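Local coordinates for aminotransferase, class I (Staphylococcus aureus, PDB 2O1B), which probably transfers amino groups between amino acids and 2-oxo acids as a class I, aspartate-type aminotransferase that uses pyridoxal 5'-phosphate, at residues 114-119 with 281-286; 138-143 with 371-376; 167-172 with 187-192; 247-252 with 262-267. All blocks are in the same frame, centred on the assembly; numbering follows the deposited sequence.

Interaction 1 of 4, residues 114-119 with 281-286; sequences ILYGTK and HTNAGM. With PLP (pyridoxal-5'-phosphate), chain B.
Tyr-116 and Met-286 bring the two backbones nearest, with 7.2 Å between their CA atoms. Tyr-116 is the centre of an inverse gamma turn, closed by a weak bond from Gly-117 N to Leu-115 O, that links strand 112-115 to helix 118-129 in the phosphate-binding corner of this fold type I PLP enzyme. Segment 281-286 comes off the end of helix 269-282, Asn-283 being the first residue to leave helical angles. The tyrosine side chain reaches across. Over one ring face the Asn-283 amide is stacked, its plane tilted 19° from the ring and ND2 offset toward the rim, 3.4 Å from Tyr-116 CE2. At the ring edge and in its plane sits Gly-285 C, 3.1 Å from Tyr-116 OH. The Met-286 chain, a selenomethionine, runs alongside the ring, CB 3.9 Å from Tyr-116 CE1, and bends at its last torsion (chi3 -67°), which turns CE to Ile-114; CE and Ile-114 CG2 meet at a tight 3.4 Å. Beyond the turn the helix start grips the cofactor phosphate: Thr-118 N donates to O3P of PLP at 2.9 Å, and Lys-119 N donates to O2P of PLP at 3.0 Å.

Interaction 2 of 4, residues 138-143 with 371-376; sequences LPDPGY and GENGNR. With PLP (pyridoxal-5'-phosphate), chain B.
Asp-140 and Asn-373 carry the hydrogen bonds of this contact, two in number. Asn-373 N donates to Asp-140 OD1 (2.9 Å), meeting it on the syn side and 20° out of the carboxylate plane. The side-chain amide of the same asparagine returns to the backbone: ND2 donates to Asp-140 O (2.8 Å) from above the carbonyl plane, although the oxygen lies close to the plane of the amide. Asp-140 presses its carboxylate on the 3-10 turn 372-374, chi1 -176° extending CG away from the backbone N, and stacks it on the Asn-373 amide with 29° between the planes. Van der Waals contact adds to this. Asp-140 OD1 touches Gly-371 CA at 3.4 Å, and the ring of Pro-141, which follows a cis peptide bond, rests its CG on Asn-373 CB (3.8 Å). The third kind is aromatic and belongs to the cofactor: one face of the Tyr-143 ring has PLP C2 over its centre, 3.5 Å above the plane, and Tyr-143 OH comes to 3.3 Å from PLP C4. The contact thus joins the end of strand 135-140, in the PLP-binding large domain, to the loop between strands 365-366 and 377-381 of the small-domain sheet. Because Asp-140 OD1 accepts a backbone N-H, the carboxylate is probably stabilised as an anion that holds turn 372-374 to the strand end, three residues before Tyr-143, whose ring lies over the cofactor.

Interaction 3 of 4, residues 167-172 with 187-192; sequences YLPDWS and LTYPNN. With PLP (pyridoxal-5'-phosphate), chain B.
Tyr-189 reaches toward Tyr-167 and Pro-169 from the loop after strand 182-187. Its CB points at segment 167-172, and CG, anti to the carbonyl carbon (chi1 -61°), carries the ring in that direction. CE2 meets Leu-168 CD2 at 4.0 Å. CZ faces Pro-169 CD obliquely, 4.3 Å away. The hydroxyl at the tip donates to Tyr-167 O at 2.7 Å, in the carbonyl plane and on a lone pair; the bond holds the hydroxyl end in place, and the acceptor lies in the ring plane, at its edge. Pro-169 CD closes on the same OH at 3.4 Å. The loop that carries Tyr-189 is the one that in fold type I aminotransferases leads from a central strand of the large-domain sheet to the cofactor, and the peptide bond before Pro-190 is cis. Two residues before Tyr-189, Leu-187 at the end of strand 182-187 puts CD2 against Pro-169 CG (4.1 Å) and Trp-171 CH2 (4.3 Å), while Pro-169 CB lies over one face of the indole, toward its rim. At the far end of the loop Asn-192 ND2 donates to O3 of PLP at 3.0 Å, its OD1 being held by Arg-379.

Interaction 4 of 4, residues 247-252 with 262-267; sequences EIYSLS and VGFAVG. With PLP (pyridoxal-5'-phosphate), chain B.
Two neighbouring antiparallel strands of the large-domain sheet meet here beside the phosphate of PLP, with Tyr-249 paired to Phe-264 and Glu-247 to Val-266 as hydrogen-bonded pairs. The strands run at 155° to each other. Tyr-249 N donates to Phe-264 O (2.8 Å), and Phe-264 N returns the bond to Tyr-249 O. At the other pair Glu-247 N donates to Val-266 O (2.7 Å), and Val-266 N answers to Glu-247 O. The ladder runs on past the strand, where Leu-251 N reaches Val-262 O at 3.3 Å. On the face of Tyr-249, Phe-264 CG sits between its backbone N and carbonyl carbon (chi1 57°), a torsion that lays one face of the ring against Tyr-249 CB, 3.9 Å from the ring centroid in a CH-pi contact. The ring planes differ by 22°, but the centroids are 5.5 Å apart and the overlap is slight. On the other face Ile-248 CG1 touches Ala-265 CB at 3.8 Å. At the strand end Ser-250 OG donates to O3P of PLP (2.7 Å) while accepting from Ser-252 N in an ST turn; just past it Ser-252 OG donates to O1P of PLP (2.6 Å). A water joins Ser-252 OG to Val-262 N. Such a strand end, its serines on the phosphate just before Lys-253 of the pocket, is typical of the fold type I PLP site.

In the fold
All four interactions reach the same PLP, from different directions. Interactions 1 and 4 share the phosphate end and touch: Leu-115 N lies 2.8 Å from Gly-263 O, a probable hydrogen bond between neighbouring strands of the large sheet. Interactions 2 and 3, with centres 11 Å apart, attend the pyridine ring and also touch, Pro-141 CD on Tyr-167 CE2 and Tyr-143 CE1 on Asn-192 ND2, both at 3.5 Å. The centres of interactions 1 and 2 lie about 28 Å apart, on opposite sides of the chain's centre, and the cofactor bridges them. Interaction 1 also faces the second subunit, where Asn-283 O receives the Lys-119 NZ of that chain.

Interaction 1 of 4, residues 114-119 with 281-286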
# COMPACT_ATOMS: atom_id res chain seq x y z
N ILE A 114 -5.57 -0.70 10.81
CA ILE A 114 -4.19 -0.26 10.63
C ILE A 114 -3.95 0.19 9.19
O ILE A 114 -4.45 -0.44 8.26
CB ILE A 114 -3.22 -1.39 10.99
CG1 ILE A 114 -3.17 -1.56 12.51
CG2 ILE A 114 -1.83 -1.08 10.54
CD1 ILE A 114 -3.94 -2.73 13.03
N LEU A 115 -3.20 1.29 9.02
CA LEU A 115 -2.94 1.87 7.69
C LEU A 115 -1.46 1.86 7.32
O LEU A 115 -0.61 2.07 8.18
CB LEU A 115 -3.51 3.29 7.58
CG LEU A 115 -5.01 3.51 7.85
CD1 LEU A 115 -5.38 4.99 7.83
CD2 LEU A 115 -5.87 2.72 6.86
N TYR A 116 -1.18 1.65 6.04
CA TYR A 116 0.19 1.61 5.52
C TYR A 116 0.63 3.04 5.17
O TYR A 116 0.88 3.36 4.00
CB TYR A 116 0.24 0.71 4.28
CG TYR A 116 -0.28 -0.68 4.52
CD1 TYR A 116 0.58 -1.71 4.88
CD2 TYR A 116 -1.64 -0.98 4.39
CE1 TYR A 116 0.11 -3.00 5.11
CE2 TYR A 116 -2.13 -2.27 4.62
CZ TYR A 116 -1.24 -3.27 4.99
OH TYR A 116 -1.70 -4.56 5.21
N GLY A 117 0.72 3.88 6.20
CA GLY A 117 0.79 5.33 6.04
C GLY A 117 -0.62 5.81 5.77
O GLY A 117 -1.36 5.15 5.04
N THR A 118 -0.99 6.94 6.36
CA THR A 118 -2.38 7.42 6.26
C THR A 118 -2.80 7.83 4.86
O THR A 118 -3.98 7.73 4.53
CB THR A 118 -2.71 8.57 7.25
OG1 THR A 118 -1.94 9.75 6.96
CG2 THR A 118 -2.45 8.13 8.68
N LYS A 119 -1.85 8.29 4.05
CA LYS A 119 -2.17 8.66 2.67
C LYS A 119 -2.91 7.51 1.97
O LYS A 119 -3.96 7.71 1.35
CB LYS A 119 -0.90 9.06 1.90
CG LYS A 119 -1.18 9.51 0.46
CD LYS A 119 0.11 9.72 -0.33
CE LYS A 119 -0.22 10.11 -1.78
NZ LYS A 119 0.97 10.72 -2.46
N HIS A 281 -7.81 -7.30 0.21
CA HIS A 281 -7.66 -7.46 -1.25
C HIS A 281 -6.44 -6.78 -1.87
O HIS A 281 -5.96 -7.22 -2.91
CB HIS A 281 -8.90 -6.96 -1.97
CG HIS A 281 -10.17 -7.61 -1.53
ND1 HIS A 281 -11.26 -6.89 -1.10
CD2 HIS A 281 -10.51 -8.92 -1.43
CE1 HIS A 281 -12.23 -7.73 -0.77
NE2 HIS A 281 -11.80 -8.97 -0.96
N THR A 282 -5.98 -5.69 -1.26
CA THR A 282 -4.91 -4.87 -1.84
C THR A 282 -3.60 -5.07 -1.08
O THR A 282 -2.55 -4.59 -1.49
CB THR A 282 -5.30 -3.39 -1.88
OG1 THR A 282 -5.66 -2.96 -0.57
CG2 THR A 282 -6.51 -3.17 -2.82
N ASN A 283 -3.67 -5.82 0.01
CA ASN A 283 -2.51 -6.03 0.87
C ASN A 283 -2.55 -7.38 1.58
O ASN A 283 -3.57 -8.07 1.54
CB ASN A 283 -2.38 -4.88 1.89
CG ASN A 283 -1.46 -3.80 1.41
OD1 ASN A 283 -0.25 -4.02 1.24
ND2 ASN A 283 -2.01 -2.61 1.20
N ALA A 284 -1.44 -7.73 2.22
CA ALA A 284 -1.28 -9.00 2.90
C ALA A 284 -0.74 -8.81 4.32
O ALA A 284 0.01 -9.64 4.83
CB ALA A 284 -0.35 -9.92 2.10
N GLY A 285 -1.14 -7.70 4.96
CA GLY A 285 -0.71 -7.43 6.32
C GLY A 285 0.48 -6.48 6.38
O GLY A 285 1.19 -6.30 5.39
N MSE A 286 0.69 -5.88 7.56
CA MSE A 286 1.82 -4.99 7.78
C MSE A 286 3.02 -5.76 8.35
O MSE A 286 2.88 -6.63 9.20
CB MSE A 286 1.43 -3.85 8.73
CG MSE A 286 2.59 -2.93 9.09
SE MSE A 286 2.05 -1.37 10.12
CE MSE A 286 1.02 -0.51 8.70
N1 PLP B . -2.99 14.29 5.75
C2 PLP B . -2.37 15.49 6.06
C2A PLP B . -3.22 16.69 6.39
C3 PLP B . -0.98 15.54 6.09
O3 PLP B . -0.33 16.70 6.40
C4 PLP B . -0.22 14.40 5.80
C4A PLP B . 1.16 14.32 6.36
C5 PLP B . -0.86 13.20 5.47
C6 PLP B . -2.25 13.15 5.45
C5A PLP B . -0.07 11.94 5.12
O4P PLP B . 0.53 11.34 6.26
P PLP B . 1.26 9.91 6.14
O1P PLP B . 2.77 10.11 6.25
O2P PLP B . 0.89 9.32 4.80
O3P PLP B . 0.78 9.06 7.28

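Interaction 2 of 4, residues 138-143 with 371-376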
# COMPACT_ATOMS: atom_id res chain seq x y z
N LEU A 138 -14.73 18.43 -0.17
CA LEU A 138 -13.30 18.56 0.09
C LEU A 138 -12.92 19.98 0.57
O LEU A 138 -13.25 20.96 -0.09
CB LEU A 138 -12.53 18.24 -1.20
CG LEU A 138 -11.97 16.82 -1.45
CD1 LEU A 138 -12.68 15.68 -0.73
CD2 LEU A 138 -11.79 16.49 -2.91
N PRO A 139 -12.20 20.09 1.71
CA PRO A 139 -11.86 21.41 2.24
C PRO A 139 -11.07 22.25 1.25
O PRO A 139 -10.08 21.78 0.67
CB PRO A 139 -10.98 21.10 3.46
CG PRO A 139 -11.31 19.72 3.83
CD PRO A 139 -11.67 19.01 2.56
N ASP A 140 -11.53 23.49 1.04
CA ASP A 140 -10.85 24.47 0.20
C ASP A 140 -10.65 25.74 1.03
O ASP A 140 -11.62 26.45 1.30
CB ASP A 140 -11.70 24.76 -1.03
CG ASP A 140 -11.03 25.72 -2.01
OD1 ASP A 140 -9.93 26.24 -1.71
OD2 ASP A 140 -11.63 25.94 -3.09
N PRO A 141 -9.40 26.04 1.45
CA PRO A 141 -8.16 25.36 1.13
C PRO A 141 -7.96 24.15 2.01
O PRO A 141 -8.21 24.22 3.21
CB PRO A 141 -7.07 26.40 1.44
CG PRO A 141 -7.80 27.64 1.91
CD PRO A 141 -9.14 27.18 2.34
N GLY A 142 -7.52 23.06 1.43
CA GLY A 142 -7.38 21.82 2.17
C GLY A 142 -6.33 20.94 1.54
O GLY A 142 -5.68 21.32 0.58
N TYR A 143 -6.20 19.73 2.08
CA TYR A 143 -5.12 18.85 1.69
C TYR A 143 -5.26 18.31 0.27
O TYR A 143 -6.38 18.09 -0.23
CB TYR A 143 -4.98 17.73 2.71
CG TYR A 143 -3.70 16.94 2.64
CD1 TYR A 143 -2.45 17.57 2.81
CD2 TYR A 143 -3.73 15.56 2.48
CE1 TYR A 143 -1.28 16.84 2.77
CE2 TYR A 143 -2.57 14.83 2.43
CZ TYR A 143 -1.34 15.47 2.60
OH TYR A 143 -0.19 14.72 2.56
N GLY A 371 -6.33 24.38 -3.31
CA GLY A 371 -7.66 24.81 -3.74
C GLY A 371 -7.66 26.24 -4.22
O GLY A 371 -6.68 26.98 -4.01
N GLU A 372 -8.76 26.62 -4.88
CA GLU A 372 -9.06 27.96 -5.36
C GLU A 372 -8.81 29.04 -4.30
O GLU A 372 -8.29 30.12 -4.59
CB GLU A 372 -10.53 28.02 -5.82
CG GLU A 372 -10.84 28.94 -7.00
CD GLU A 372 -12.25 28.74 -7.53
OE1 GLU A 372 -12.92 27.76 -7.12
OE2 GLU A 372 -12.71 29.55 -8.37
N ASN A 373 -9.20 28.74 -3.06
CA ASN A 373 -9.06 29.66 -1.94
C ASN A 373 -7.62 29.85 -1.47
O ASN A 373 -7.36 30.68 -0.60
CB ASN A 373 -9.95 29.23 -0.77
CG ASN A 373 -11.41 29.41 -1.07
OD1 ASN A 373 -11.79 30.19 -1.94
ND2 ASN A 373 -12.25 28.67 -0.35
N GLY A 374 -6.71 29.06 -2.04
CA GLY A 374 -5.29 29.18 -1.77
C GLY A 374 -4.56 29.98 -2.84
O GLY A 374 -3.36 30.16 -2.77
N ASN A 375 -5.30 30.49 -3.83
CA ASN A 375 -4.69 31.20 -4.95
C ASN A 375 -3.76 32.37 -4.57
O ASN A 375 -2.80 32.66 -5.28
CB ASN A 375 -5.77 31.70 -5.93
CG ASN A 375 -5.23 31.93 -7.31
OD1 ASN A 375 -4.57 31.05 -7.88
ND2 ASN A 375 -5.49 33.10 -7.87
N ARG A 376 -4.05 33.01 -3.44
CA ARG A 376 -3.27 34.17 -3.01
C ARG A 376 -2.61 33.98 -1.65
O ARG A 376 -2.49 34.92 -0.85
CB ARG A 376 -4.10 35.45 -3.08
CG ARG A 376 -4.71 35.67 -4.47
CD ARG A 376 -4.49 37.07 -5.00
NE ARG A 376 -4.88 37.17 -6.41
CZ ARG A 376 -4.05 37.39 -7.43
NH1 ARG A 376 -2.75 37.56 -7.23
NH2 ARG A 376 -4.54 37.45 -8.67
N1 PLP B . -2.99 14.29 5.75
C2 PLP B . -2.37 15.49 6.06
C2A PLP B . -3.22 16.69 6.39
C3 PLP B . -0.98 15.54 6.09
O3 PLP B . -0.33 16.70 6.40
C4 PLP B . -0.22 14.40 5.80
C4A PLP B . 1.16 14.32 6.36
C5 PLP B . -0.86 13.20 5.47
C6 PLP B . -2.25 13.15 5.45
C5A PLP B . -0.07 11.94 5.12
O4P PLP B . 0.53 11.34 6.26
P PLP B . 1.26 9.91 6.14
O1P PLP B . 2.77 10.11 6.25
O2P PLP B . 0.89 9.32 4.80
O3P PLP B . 0.78 9.06 7.28

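Interaction 3 of 4, residues 167-172 with 187-192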
# COMPACT_ATOMS: atom_id res chain seq x y z
N TYR A 167 -11.23 29.46 9.07
CA TYR A 167 -11.40 28.31 8.16
C TYR A 167 -12.24 27.16 8.74
O TYR A 167 -11.84 25.99 8.68
CB TYR A 167 -10.04 27.80 7.67
CG TYR A 167 -9.31 28.76 6.77
CD1 TYR A 167 -8.24 29.53 7.24
CD2 TYR A 167 -9.71 28.92 5.43
CE1 TYR A 167 -7.57 30.42 6.40
CE2 TYR A 167 -9.05 29.80 4.59
CZ TYR A 167 -7.98 30.55 5.08
OH TYR A 167 -7.34 31.42 4.23
N LEU A 168 -13.39 27.50 9.31
CA LEU A 168 -14.31 26.51 9.85
C LEU A 168 -15.49 26.33 8.87
O LEU A 168 -15.84 27.27 8.16
CB LEU A 168 -14.81 26.96 11.23
CG LEU A 168 -13.82 27.02 12.40
CD1 LEU A 168 -14.58 27.39 13.68
CD2 LEU A 168 -13.04 25.70 12.58
N PRO A 169 -16.10 25.12 8.83
CA PRO A 169 -17.18 24.93 7.87
C PRO A 169 -18.38 25.80 8.20
O PRO A 169 -18.64 26.06 9.38
CB PRO A 169 -17.55 23.45 8.04
CG PRO A 169 -16.39 22.83 8.76
CD PRO A 169 -15.87 23.91 9.63
N ASP A 170 -19.09 26.25 7.18
CA ASP A 170 -20.36 26.91 7.38
C ASP A 170 -21.41 26.15 6.60
O ASP A 170 -21.61 26.38 5.39
CB ASP A 170 -20.33 28.38 6.95
CG ASP A 170 -21.61 29.13 7.32
OD1 ASP A 170 -21.62 30.37 7.27
OD2 ASP A 170 -22.62 28.48 7.67
N TRP A 171 -22.07 25.23 7.30
CA TRP A 171 -22.97 24.28 6.68
C TRP A 171 -24.18 24.96 6.05
O TRP A 171 -24.74 24.46 5.07
CB TRP A 171 -23.39 23.21 7.69
CG TRP A 171 -22.23 22.53 8.37
CD1 TRP A 171 -21.90 22.61 9.69
CD2 TRP A 171 -21.24 21.69 7.76
NE1 TRP A 171 -20.77 21.86 9.95
CE2 TRP A 171 -20.34 21.29 8.78
CE3 TRP A 171 -21.02 21.23 6.45
CZ2 TRP A 171 -19.25 20.44 8.53
CZ3 TRP A 171 -19.94 20.40 6.21
CH2 TRP A 171 -19.06 20.02 7.24
N SER A 172 -24.57 26.12 6.58
CA SER A 172 -25.71 26.86 6.05
C SER A 172 -25.40 27.49 4.69
O SER A 172 -26.32 27.85 3.95
CB SER A 172 -26.17 27.94 7.04
OG SER A 172 -25.32 29.07 7.01
N LEU A 187 -12.63 16.29 6.58
CA LEU A 187 -12.32 17.41 7.44
C LEU A 187 -10.89 17.21 7.92
O LEU A 187 -10.43 16.08 8.00
CB LEU A 187 -13.29 17.47 8.63
CG LEU A 187 -14.75 17.83 8.28
CD1 LEU A 187 -15.65 17.80 9.50
CD2 LEU A 187 -14.85 19.20 7.57
N THR A 188 -10.20 18.30 8.20
CA THR A 188 -8.79 18.28 8.57
C THR A 188 -8.51 19.40 9.55
O THR A 188 -8.45 20.56 9.16
CB THR A 188 -7.89 18.51 7.32
OG1 THR A 188 -8.45 17.84 6.17
CG2 THR A 188 -6.48 18.02 7.56
N TYR A 189 -8.38 19.04 10.83
CA TYR A 189 -8.02 19.96 11.90
C TYR A 189 -7.02 19.30 12.86
O TYR A 189 -7.33 18.28 13.48
CB TYR A 189 -9.26 20.48 12.65
CG TYR A 189 -10.16 21.25 11.72
CD1 TYR A 189 -11.26 20.64 11.12
CD2 TYR A 189 -9.87 22.57 11.38
CE1 TYR A 189 -12.08 21.34 10.23
CE2 TYR A 189 -10.66 23.27 10.48
CZ TYR A 189 -11.76 22.65 9.91
OH TYR A 189 -12.54 23.36 9.04
N PRO A 190 -5.82 19.86 12.97
CA PRO A 190 -5.34 21.07 12.27
C PRO A 190 -5.33 20.96 10.75
O PRO A 190 -4.92 19.92 10.20
CB PRO A 190 -3.91 21.23 12.81
CG PRO A 190 -3.91 20.52 14.10
CD PRO A 190 -4.79 19.33 13.88
N ASN A 191 -5.78 22.03 10.07
CA ASN A 191 -5.86 22.04 8.61
C ASN A 191 -4.49 22.21 7.93
O ASN A 191 -3.68 23.03 8.34
CB ASN A 191 -6.82 23.12 8.09
CG ASN A 191 -7.18 22.94 6.60
OD1 ASN A 191 -7.52 23.91 5.92
ND2 ASN A 191 -7.12 21.70 6.11
N ASN A 192 -4.26 21.41 6.90
CA ASN A 192 -3.15 21.60 6.00
C ASN A 192 -3.78 22.13 4.71
O ASN A 192 -4.46 21.37 4.02
CB ASN A 192 -2.43 20.27 5.79
CG ASN A 192 -1.13 20.41 4.97
OD1 ASN A 192 -0.87 21.44 4.34
ND2 ASN A 192 -0.32 19.35 4.97
N1 PLP B . -2.99 14.29 5.75
C2 PLP B . -2.37 15.49 6.06
C2A PLP B . -3.22 16.69 6.39
C3 PLP B . -0.98 15.54 6.09
O3 PLP B . -0.33 16.70 6.40
C4 PLP B . -0.22 14.40 5.80
C4A PLP B . 1.16 14.32 6.36
C5 PLP B . -0.86 13.20 5.47
C6 PLP B . -2.25 13.15 5.45
C5A PLP B . -0.07 11.94 5.12
O4P PLP B . 0.53 11.34 6.26
P PLP B . 1.26 9.91 6.14
O1P PLP B . 2.77 10.11 6.25
O2P PLP B . 0.89 9.32 4.80
O3P PLP B . 0.78 9.06 7.28

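Interaction 4 of 4, residues 247-252 with 262-267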
# COMPACT_ATOMS: atom_id res chain seq x y z
N GLU A 247 -11.80 8.60 12.23
CA GLU A 247 -10.67 9.50 12.35
C GLU A 247 -9.41 8.76 11.95
O GLU A 247 -9.21 7.61 12.33
CB GLU A 247 -10.56 9.96 13.78
CG GLU A 247 -9.59 11.10 13.98
CD GLU A 247 -9.92 11.82 15.23
OE1 GLU A 247 -9.60 11.28 16.33
OE2 GLU A 247 -10.52 12.90 15.12
N ILE A 248 -8.55 9.43 11.19
CA ILE A 248 -7.31 8.82 10.72
C ILE A 248 -6.12 9.53 11.38
O ILE A 248 -6.02 10.75 11.38
CB ILE A 248 -7.25 8.80 9.18
CG1 ILE A 248 -8.18 7.69 8.66
CG2 ILE A 248 -5.81 8.58 8.69
CD1 ILE A 248 -8.35 7.62 7.19
N TYR A 249 -5.26 8.74 11.99
CA TYR A 249 -4.15 9.24 12.79
C TYR A 249 -2.85 8.71 12.23
O TYR A 249 -2.77 7.52 11.91
CB TYR A 249 -4.31 8.78 14.25
CG TYR A 249 -3.37 9.47 15.21
CD1 TYR A 249 -3.75 10.66 15.86
CD2 TYR A 249 -2.08 8.96 15.46
CE1 TYR A 249 -2.87 11.32 16.73
CE2 TYR A 249 -1.20 9.61 16.33
CZ TYR A 249 -1.60 10.80 16.95
OH TYR A 249 -0.73 11.44 17.80
N SER A 250 -1.83 9.57 12.12
CA SER A 250 -0.54 9.19 11.55
C SER A 250 0.57 9.24 12.58
O SER A 250 0.58 10.13 13.44
CB SER A 250 -0.17 10.13 10.39
OG SER A 250 1.11 9.79 9.89
N LEU A 251 1.50 8.29 12.51
CA LEU A 251 2.74 8.36 13.31
C LEU A 251 3.87 9.19 12.67
O LEU A 251 4.90 9.46 13.30
CB LEU A 251 3.24 6.95 13.63
CG LEU A 251 2.46 6.12 14.67
CD1 LEU A 251 1.20 5.50 14.10
CD2 LEU A 251 3.36 5.03 15.24
N SER A 252 3.66 9.61 11.43
CA SER A 252 4.69 10.32 10.66
C SER A 252 5.23 11.58 11.31
O SER A 252 6.45 11.71 11.52
CB SER A 252 4.16 10.67 9.26
OG SER A 252 4.00 9.51 8.47
N VAL A 262 3.28 4.25 8.52
CA VAL A 262 2.39 3.63 9.49
C VAL A 262 1.40 4.64 10.09
O VAL A 262 1.77 5.74 10.50
CB VAL A 262 3.18 2.90 10.61
CG1 VAL A 262 4.08 3.86 11.37
CG2 VAL A 262 2.21 2.17 11.55
N GLY A 263 0.13 4.24 10.13
CA GLY A 263 -0.94 5.04 10.71
C GLY A 263 -2.12 4.13 10.99
O GLY A 263 -1.99 2.90 10.90
N PHE A 264 -3.26 4.71 11.35
CA PHE A 264 -4.47 3.92 11.58
C PHE A 264 -5.73 4.74 11.43
O PHE A 264 -5.71 5.97 11.57
CB PHE A 264 -4.43 3.22 12.94
CG PHE A 264 -4.24 4.14 14.11
CD1 PHE A 264 -2.98 4.37 14.64
CD2 PHE A 264 -5.34 4.76 14.71
CE1 PHE A 264 -2.81 5.22 15.73
CE2 PHE A 264 -5.18 5.60 15.80
CZ PHE A 264 -3.90 5.82 16.32
N ALA A 265 -6.82 4.04 11.10
CA ALA A 265 -8.16 4.59 11.07
C ALA A 265 -8.89 4.07 12.29
O ALA A 265 -8.67 2.93 12.72
CB ALA A 265 -8.90 4.16 9.81
N VAL A 266 -9.76 4.91 12.85
CA VAL A 266 -10.46 4.59 14.09
C VAL A 266 -11.88 5.15 14.04
O VAL A 266 -12.11 6.25 13.53
CB VAL A 266 -9.66 5.10 15.33
CG1 VAL A 266 -10.56 5.64 16.40
CG2 VAL A 266 -8.78 4.00 15.89
N GLY A 267 -12.86 4.37 14.50
CA GLY A 267 -14.25 4.87 14.57
C GLY A 267 -15.38 4.04 13.99
O GLY A 267 -15.46 2.83 14.22
N1 PLP B . -2.99 14.29 5.75
C2 PLP B . -2.37 15.49 6.06
C2A PLP B . -3.22 16.69 6.39
C3 PLP B . -0.98 15.54 6.09
O3 PLP B . -0.33 16.70 6.40
C4 PLP B . -0.22 14.40 5.80
C4A PLP B . 1.16 14.32 6.36
C5 PLP B . -0.86 13.20 5.47
C6 PLP B . -2.25 13.15 5.45
C5A PLP B . -0.07 11.94 5.12
O4P PLP B . 0.53 11.34 6.26
P PLP B . 1.26 9.91 6.14
O1P PLP B . 2.77 10.11 6.25
O2P PLP B . 0.89 9.32 4.80
O3P PLP B . 0.78 9.06 7.28
O HOH W 1 4.83 6.98 8.76